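DITP/XTP pyrophosphatase (Staphylococcus aureus, PDB 4BNQ) probably hydrolyses non-canonical purine nucleoside triphosphates such as XTP, dITP and ITP to monophosphate and diphosphate, clearing them from the nucleotide pool with the help of magnesium. Local coordinates at residues Arg111-Ile119 against Val130-Asp141. Residues are numbered along the deposited sequence; the frame is centred on the assembly and turned at random.
Sequences RRAQFVCVI and VFKGTVSGEIAD. With PO4 (phosphate ion), chain E.
The long beta hairpin of the Ham1 fold, strands 112-123 and 126-139, pairs Ile119 with Phe131 and keeps an unbroken antiparallel register as far as Arg112 with Glu138. Ala113, Phe115, Cys117 and Ile119 each exchange two backbone hydrogen bonds with their partners; Gly133 N to Cys117 O, at 2.7 Å, is nearly straight (172° at the hydrogen). The segment axes run at 134°, well short of the 180° of straight antiparallel strands, which measures the hairpin's twist. Beyond the last bridge, Ile139 N still donates to Arg111 O (2.8 Å), while the Arg111 side chain runs alongside Ile139 O, its CD 3.1 Å from that oxygen, and places Ala140 O in the guanidinium plane at its edge, 2.9 Å from NH1; Arg111 NE is hydrogen-bonded to Thr108 O. Ile139 CD1 meets Ala113 CB at 3.6 Å, and Phe115 CB meets Val135 CG1 at 3.7 Å. On the other face Lys132 CD passes obliquely over Val118 CG2 (4.0 Å) and Val116 CG1. With chi1 at 66°, Ser136 OG donates to phosphate O2 at a doubtfully short 2.5 Å; the ion, probably from the crystallisation liquor, is also hydrogen-bonded to Lys159 and Ser136 of the second subunit. Cys117 lies between strand 64-73, bringing Ser69, and helix 177-191, bringing His177, both predicted to bind substrate; helix 45-60 lies against Val116, Val118 and Val130.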
loop_
_atom_site.group_PDB
_atom_site.type_symbol
_atom_site.label_atom_id
_atom_site.label_comp_id
_atom_site.label_asym_id
_atom_site.label_seq_id
_atom_site.Cartn_x
_atom_site.Cartn_y
_atom_site.Cartn_z
ATOM N N ARG A 111 13.765 14.157 10.105
ATOM C CA ARG A 111 12.375 14.605 10.059
ATOM C C ARG A 111 11.414 13.553 9.506
ATOM O O ARG A 111 10.308 13.888 9.051
ATOM C CB ARG A 111 12.261 15.877 9.218
ATOM C CG ARG A 111 13.400 16.885 9.417
ATOM C CD ARG A 111 12.905 18.290 9.173
ATOM N NE ARG A 111 12.948 19.054 10.408
ATOM C CZ ARG A 111 12.127 20.043 10.711
ATOM N NH1 ARG A 111 11.169 20.403 9.875
ATOM N NH2 ARG A 111 12.269 20.666 11.868
ATOM N N ARG A 112 11.830 12.290 9.540
ATOM C CA ARG A 112 10.988 11.215 9.039
ATOM C C ARG A 112 9.637 11.212 9.747
ATOM O O ARG A 112 9.551 11.427 10.963
ATOM C CB ARG A 112 11.685 9.862 9.185
ATOM C CG ARG A 112 12.856 9.671 8.204
ATOM C CD ARG A 112 13.602 8.390 8.502
ATOM N NE ARG A 112 14.111 8.401 9.872
ATOM C CZ ARG A 112 14.536 7.332 10.536
ATOM N NH1 ARG A 112 14.526 6.130 9.975
ATOM N NH2 ARG A 112 14.974 7.471 11.779
ATOM N N ALA A 113 8.584 11.003 8.968
ATOM C CA ALA A 113 7.233 10.946 9.505
ATOM C C ALA A 113 6.434 10.024 8.609
ATOM O O ALA A 113 6.890 9.630 7.533
ATOM C CB ALA A 113 6.593 12.328 9.554
ATOM N N GLN A 114 5.231 9.696 9.046
ATOM C CA GLN A 114 4.403 8.751 8.329
ATOM C C GLN A 114 2.960 9.202 8.465
ATOM O O GLN A 114 2.544 9.641 9.544
ATOM C CB GLN A 114 4.587 7.385 8.985
ATOM C CG GLN A 114 3.876 6.232 8.341
ATOM C CD GLN A 114 3.964 4.984 9.200
ATOM O OE1 GLN A 114 3.708 5.034 10.411
ATOM N NE2 GLN A 114 4.337 3.862 8.588
ATOM N N PHE A 115 2.201 9.119 7.376
ATOM C CA PHE A 115 0.772 9.393 7.444
ATOM C C PHE A 115 0.059 8.064 7.588
ATOM O O PHE A 115 0.376 7.099 6.876
ATOM C CB PHE A 115 0.285 10.040 6.159
ATOM C CG PHE A 115 0.066 11.512 6.260
ATOM C CD1 PHE A 115 -0.474 12.072 7.394
ATOM C CD2 PHE A 115 0.382 12.343 5.192
ATOM C CE1 PHE A 115 -0.682 13.441 7.464
ATOM C CE2 PHE A 115 0.188 13.704 5.270
ATOM C CZ PHE A 115 -0.337 14.252 6.400
ATOM N N VAL A 116 -0.910 8.012 8.490
ATOM C CA VAL A 116 -1.619 6.770 8.757
ATOM C C VAL A 116 -3.125 6.958 8.567
ATOM O O VAL A 116 -3.676 7.962 8.992
ATOM C CB VAL A 116 -1.300 6.257 10.180
ATOM C CG1 VAL A 116 -2.110 5.018 10.495
ATOM C CG2 VAL A 116 0.202 5.951 10.308
ATOM N N CYS A 117 -3.778 6.012 7.895
ATOM C CA CYS A 117 -5.223 6.057 7.722
ATOM C C CYS A 117 -5.859 4.707 8.010
ATOM O O CYS A 117 -5.503 3.699 7.383
ATOM C CB CYS A 117 -5.601 6.481 6.309
ATOM S SG CYS A 117 -7.375 6.177 5.969
ATOM N N VAL A 118 -6.793 4.692 8.960
ATOM C CA VAL A 118 -7.599 3.508 9.215
ATOM C C VAL A 118 -9.052 3.748 8.819
ATOM O O VAL A 118 -9.685 4.675 9.303
ATOM C CB VAL A 118 -7.567 3.083 10.679
ATOM C CG1 VAL A 118 -8.533 1.918 10.894
ATOM C CG2 VAL A 118 -6.148 2.697 11.088
ATOM N N ILE A 119 -9.560 2.904 7.923
ATOM C CA ILE A 119 -10.944 2.955 7.457
ATOM C C ILE A 119 -11.707 1.829 8.145
ATOM O O ILE A 119 -11.273 0.682 8.088
ATOM C CB ILE A 119 -11.005 2.702 5.940
ATOM C CG1 ILE A 119 -10.268 3.804 5.174
ATOM C CG2 ILE A 119 -12.446 2.615 5.436
ATOM C CD1 ILE A 119 -10.940 5.176 5.219
ATOM N N VAL A 130 -11.989 -3.314 9.695
ATOM C CA VAL A 130 -11.040 -2.197 9.606
ATOM C C VAL A 130 -9.910 -2.444 8.606
ATOM O O VAL A 130 -9.462 -3.580 8.436
ATOM C CB VAL A 130 -10.404 -1.875 10.977
ATOM C CG1 VAL A 130 -11.467 -1.441 11.950
ATOM C CG2 VAL A 130 -9.647 -3.092 11.515
ATOM N N PHE A 131 -9.442 -1.370 7.962
ATOM C CA PHE A 131 -8.353 -1.450 6.987
ATOM C C PHE A 131 -7.368 -0.292 7.155
ATOM O O PHE A 131 -7.778 0.869 7.247
ATOM C CB PHE A 131 -8.913 -1.410 5.572
ATOM C CG PHE A 131 -10.036 -2.377 5.335
ATOM C CD1 PHE A 131 -11.344 -2.044 5.656
ATOM C CD2 PHE A 131 -9.789 -3.617 4.785
ATOM C CE1 PHE A 131 -12.378 -2.933 5.423
ATOM C CE2 PHE A 131 -10.827 -4.508 4.561
ATOM C CZ PHE A 131 -12.111 -4.170 4.874
ATOM N N LYS A 132 -6.072 -0.598 7.173
ATOM C CA LYS A 132 -5.053 0.417 7.443
ATOM C C LYS A 132 -4.173 0.724 6.232
ATOM O O LYS A 132 -3.664 -0.188 5.584
ATOM C CB LYS A 132 -4.180 -0.014 8.626
ATOM C CG LYS A 132 -3.015 0.909 8.908
ATOM C CD LYS A 132 -2.604 0.906 10.388
ATOM C CE LYS A 132 -1.986 -0.415 10.832
ATOM N NZ LYS A 132 -1.513 -0.351 12.255
ATOM N N GLY A 133 -3.999 2.011 5.929
ATOM C CA GLY A 133 -3.059 2.440 4.904
ATOM C C GLY A 133 -2.020 3.399 5.479
ATOM O O GLY A 133 -2.293 4.108 6.464
ATOM N N THR A 134 -0.819 3.407 4.900
ATOM C CA THR A 134 0.217 4.357 5.307
ATOM C C THR A 134 0.994 4.925 4.114
ATOM O O THR A 134 1.058 4.314 3.042
ATOM C CB THR A 134 1.236 3.734 6.295
ATOM O OG1 THR A 134 2.044 2.782 5.600
ATOM C CG2 THR A 134 0.533 3.049 7.465
ATOM N N VAL A 135 1.592 6.095 4.307
ATOM C CA VAL A 135 2.542 6.612 3.335
ATOM C C VAL A 135 3.671 7.329 4.069
ATOM O O VAL A 135 3.438 8.038 5.035
ATOM C CB VAL A 135 1.868 7.508 2.261
ATOM C CG1 VAL A 135 1.381 8.830 2.855
ATOM C CG2 VAL A 135 2.813 7.744 1.074
ATOM N N SER A 136 4.902 7.111 3.621
ATOM C CA SER A 136 6.053 7.681 4.302
ATOM C C SER A 136 6.461 9.009 3.681
ATOM O O SER A 136 6.188 9.266 2.502
ATOM C CB SER A 136 7.235 6.715 4.261
ATOM O OG SER A 136 7.703 6.539 2.932
ATOM N N GLY A 137 7.125 9.838 4.486
ATOM C CA GLY A 137 7.639 11.116 4.038
ATOM C C GLY A 137 8.491 11.764 5.118
ATOM O O GLY A 137 8.952 11.100 6.055
ATOM N N GLU A 138 8.692 13.070 4.983
ATOM C CA GLU A 138 9.518 13.829 5.899
ATOM C C GLU A 138 8.756 15.084 6.170
ATOM O O GLU A 138 7.931 15.490 5.344
ATOM C CB GLU A 138 10.859 14.180 5.246
ATOM C CG GLU A 138 11.728 12.967 4.940
ATOM C CD GLU A 138 13.040 13.327 4.253
ATOM O OE1 GLU A 138 13.041 14.264 3.421
ATOM O OE2 GLU A 138 14.069 12.667 4.537
ATOM N N ILE A 139 9.017 15.703 7.318
ATOM C CA ILE A 139 8.371 16.966 7.620
ATOM C C ILE A 139 9.253 18.045 7.016
ATOM O O ILE A 139 10.447 18.109 7.314
ATOM C CB ILE A 139 8.227 17.190 9.130
ATOM C CG1 ILE A 139 7.439 16.040 9.763
ATOM C CG2 ILE A 139 7.588 18.560 9.419
ATOM C CD1 ILE A 139 6.024 15.884 9.231
ATOM N N ALA A 140 8.682 18.884 6.154
ATOM C CA ALA A 140 9.471 19.938 5.509
ATOM C C ALA A 140 9.801 21.052 6.495
ATOM O O ALA A 140 9.394 21.013 7.665
ATOM C CB ALA A 140 8.738 20.499 4.311
ATOM N N ASP A 141 10.523 22.055 6.013
ATOM C CA ASP A 141 10.899 23.175 6.870
ATOM C C ASP A 141 9.871 24.307 6.801
ATOM O O ASP A 141 10.114 25.406 7.281
ATOM C CB ASP A 141 12.291 23.699 6.495
ATOM C CG ASP A 141 12.349 24.232 5.087
ATOM O OD1 ASP A 141 11.338 24.137 4.367
ATOM O OD2 ASP A 141 13.410 24.746 4.677
HETATM P P PO4 E . 6.244 4.268 0.667
HETATM O O1 PO4 E . 6.370 2.927 -0.021
HETATM O O2 PO4 E . 7.475 4.490 1.518
HETATM O O3 PO4 E . 5.026 4.316 1.555
HETATM O O4 PO4 E . 6.148 5.352 -0.388
HETATM O O HOH W 1 14.747 14.471 6.954
#